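Local atomic coordinates of VP35 (Myotis lucifugus, PDB entry 6DKU), a protein that is a bat genome-encoded homolog of the filoviral polymerase cofactor VP35, represented here by its interferon inhibitory domain, and probably antagonises innate immune signalling. Residues N52-D57 against T69-Y74. The protein carries 1 engineered substitution. Numbering follows the deposited sequence.
Sequences NRELMD and TQRCEY. Unlike the reference sequence in segment 52-57: Met56 (reference Thr).
Glu54 and Arg71 both set off with CG beside the backbone N and opposite the carbonyl carbon (chi1 -58° and -75°); with both side chains already starting toward the opposite helix, this and the later bends carry the charged ends together. Glu54 bends at chi2, while Arg71 bends at chi2 and again at chi3, and the two side chains meet from opposite directions. The resulting salt bridge runs from Glu54 OE2 to Arg71 NH1 at 2.7 Å. Glu54 OE1 lies further from the same nitrogen, 3.2 Å from Arg71 NH1, so one guanidinium nitrogen makes the close approach to both oxygens, unlike the paired, coplanar arrangement of a bidentate bridge. The carboxylate and guanidinium planes stand 81° apart, and OE2 reaches the guanidinium obliquely.

This pair spans two neighbouring helices, 41-56 and 61-71, in the helical subdomain of the VP35 interferon inhibitory domain; a small mixed sheet forms the other subdomain. The CA atoms of Glu54 and Arg71 are 10.7 Å apart, so the backbones stay well separated here and long side chains do the joining. Glu54 is buried while Arg71 is exposed, so the bridge links a sheltered carboxylate to a residue at the surface. Glu54 OE2 is also hydrogen-bonded with Ser67 OG, one turn before Arg71 on helix 61-71, and this should help fix the carboxylate where Arg71 meets it. Asp57 OD2, 5.3 Å from Arg71 NH1, may add a weak electrostatic pull. One turn before Glu54, His50 is touched by Arg71 and by buried Cys72, the N-cap residue of helix 73-76.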
loop_
_atom_site.group_PDB
_atom_site.type_symbol
_atom_site.label_atom_id
_atom_site.label_comp_id
_atom_site.label_asym_id
_atom_site.label_seq_id
_atom_site.Cartn_x
_atom_site.Cartn_y
_atom_site.Cartn_z
ATOM N N ASN A 52 -3.525 7.290 12.870
ATOM C CA ASN A 52 -3.513 8.403 13.807
ATOM C C ASN A 52 -3.097 7.962 15.204
ATOM O O ASN A 52 -2.478 8.741 15.937
ATOM C CB ASN A 52 -4.883 9.067 13.833
ATOM C CG ASN A 52 -5.229 9.721 12.516
ATOM O OD1 ASN A 52 -4.366 10.283 11.848
ATOM N ND2 ASN A 52 -6.497 9.656 12.138
ATOM N N ARG A 53 -3.432 6.730 15.593
ATOM C CA ARG A 53 -2.949 6.201 16.867
ATOM C C ARG A 53 -1.428 6.162 16.881
ATOM O O ARG A 53 -0.790 6.615 17.839
ATOM C CB ARG A 53 -3.521 4.802 17.111
ATOM C CG ARG A 53 -4.813 4.763 17.914
ATOM C CD ARG A 53 -5.191 3.324 18.290
ATOM N NE ARG A 53 -5.469 2.485 17.119
ATOM C CZ ARG A 53 -6.680 2.285 16.602
ATOM N NH1 ARG A 53 -7.745 2.864 17.150
ATOM N NH2 ARG A 53 -6.828 1.506 15.533
ATOM N N GLU A 54 -0.829 5.640 15.808
ATOM C CA GLU A 54 0.619 5.479 15.784
ATOM C C GLU A 54 1.326 6.830 15.741
ATOM O O GLU A 54 2.340 7.021 16.426
ATOM C CB GLU A 54 1.028 4.586 14.610
ATOM C CG GLU A 54 0.395 3.190 14.634
ATOM C CD GLU A 54 0.925 2.308 15.763
ATOM O OE1 GLU A 54 0.562 2.540 16.933
ATOM O OE2 GLU A 54 1.710 1.379 15.481
ATOM N N LEU A 55 0.786 7.796 14.985
ATOM C CA LEU A 55 1.333 9.149 15.053
ATOM C C LEU A 55 1.193 9.742 16.449
ATOM O O LEU A 55 2.103 10.417 16.939
ATOM C CB LEU A 55 0.658 10.064 14.040
ATOM C CG LEU A 55 0.822 9.704 12.571
ATOM C CD1 LEU A 55 0.167 10.777 11.710
ATOM C CD2 LEU A 55 2.285 9.559 12.267
ATOM N N MET A 56 0.054 9.507 17.102
ATOM C CA MET A 56 -0.119 9.967 18.476
ATOM C C MET A 56 0.948 9.376 19.383
ATOM O O MET A 56 1.462 10.055 20.278
ATOM C CB MET A 56 -1.509 9.589 18.977
ATOM C CG MET A 56 -2.014 10.451 20.102
ATOM S SD MET A 56 -2.711 11.998 19.496
ATOM C CE MET A 56 -3.565 11.468 18.009
ATOM N N ASP A 57 1.298 8.111 19.157
ATOM C CA ASP A 57 2.342 7.460 19.928
ATOM C C ASP A 57 3.735 7.952 19.554
ATOM O O ASP A 57 4.703 7.596 20.234
ATOM C CB ASP A 57 2.236 5.948 19.738
ATOM C CG ASP A 57 2.840 5.168 20.884
ATOM O OD1 ASP A 57 3.111 5.764 21.950
ATOM O OD2 ASP A 57 3.056 3.951 20.709
ATOM N N THR A 69 -0.232 -2.460 7.906
ATOM C CA THR A 69 -0.052 -3.794 7.333
ATOM C C THR A 69 0.307 -4.825 8.400
ATOM O O THR A 69 0.057 -6.027 8.221
ATOM C CB THR A 69 1.026 -3.779 6.249
ATOM O OG1 THR A 69 2.285 -3.510 6.864
ATOM C CG2 THR A 69 0.725 -2.701 5.229
ATOM N N GLN A 70 0.885 -4.387 9.515
ATOM C CA GLN A 70 1.282 -5.373 10.517
ATOM C C GLN A 70 0.218 -5.641 11.581
ATOM O O GLN A 70 0.008 -6.797 11.963
ATOM C CB GLN A 70 2.588 -4.936 11.184
ATOM C CG GLN A 70 3.786 -5.033 10.254
ATOM C CD GLN A 70 3.777 -6.312 9.451
ATOM O OE1 GLN A 70 3.914 -7.402 10.003
ATOM N NE2 GLN A 70 3.598 -6.188 8.143
ATOM N N ARG A 71 -0.469 -4.609 12.064
ATOM C CA ARG A 71 -1.311 -4.715 13.247
ATOM C C ARG A 71 -2.807 -4.754 12.963
ATOM O O ARG A 71 -3.544 -5.368 13.733
ATOM C CB ARG A 71 -1.018 -3.554 14.201
ATOM C CG ARG A 71 0.290 -3.695 14.956
ATOM C CD ARG A 71 0.163 -3.068 16.328
ATOM N NE ARG A 71 1.117 -1.978 16.511
ATOM C CZ ARG A 71 1.134 -1.171 17.568
ATOM N NH1 ARG A 71 2.041 -0.205 17.656
ATOM N NH2 ARG A 71 0.238 -1.328 18.536
ATOM N N CYS A 72 -3.280 -4.115 11.896
ATOM C CA CYS A 72 -4.689 -4.188 11.528
ATOM C C CYS A 72 -4.943 -5.518 10.833
ATOM O O CYS A 72 -4.385 -5.781 9.761
ATOM C CB CYS A 72 -5.073 -3.016 10.630
ATOM S SG CYS A 72 -5.222 -1.444 11.525
ATOM N N GLU A 73 -5.797 -6.347 11.439
ATOM C CA GLU A 73 -5.850 -7.760 11.080
ATOM C C GLU A 73 -6.359 -7.987 9.661
ATOM O O GLU A 73 -5.897 -8.915 8.985
ATOM C CB GLU A 73 -6.713 -8.524 12.082
ATOM C CG GLU A 73 -6.391 -10.007 12.146
ATOM C CD GLU A 73 -4.891 -10.286 12.105
ATOM O OE1 GLU A 73 -4.132 -9.688 12.902
ATOM O OE2 GLU A 73 -4.471 -11.104 11.260
ATOM N N TYR A 74 -7.298 -7.167 9.185
ATOM C CA TYR A 74 -7.792 -7.355 7.826
ATOM C C TYR A 74 -6.687 -7.105 6.802
ATOM O O TYR A 74 -6.319 -8.001 6.035
ATOM C CB TYR A 74 -8.988 -6.449 7.548
ATOM C CG TYR A 74 -9.358 -6.490 6.088
ATOM C CD1 TYR A 74 -9.824 -7.663 5.503
ATOM C CD2 TYR A 74 -9.167 -5.385 5.275
ATOM C CE1 TYR A 74 -10.141 -7.715 4.154
ATOM C CE2 TYR A 74 -9.475 -5.425 3.932
ATOM C CZ TYR A 74 -9.960 -6.589 3.373
ATOM O OH TYR A 74 -10.263 -6.614 2.026
#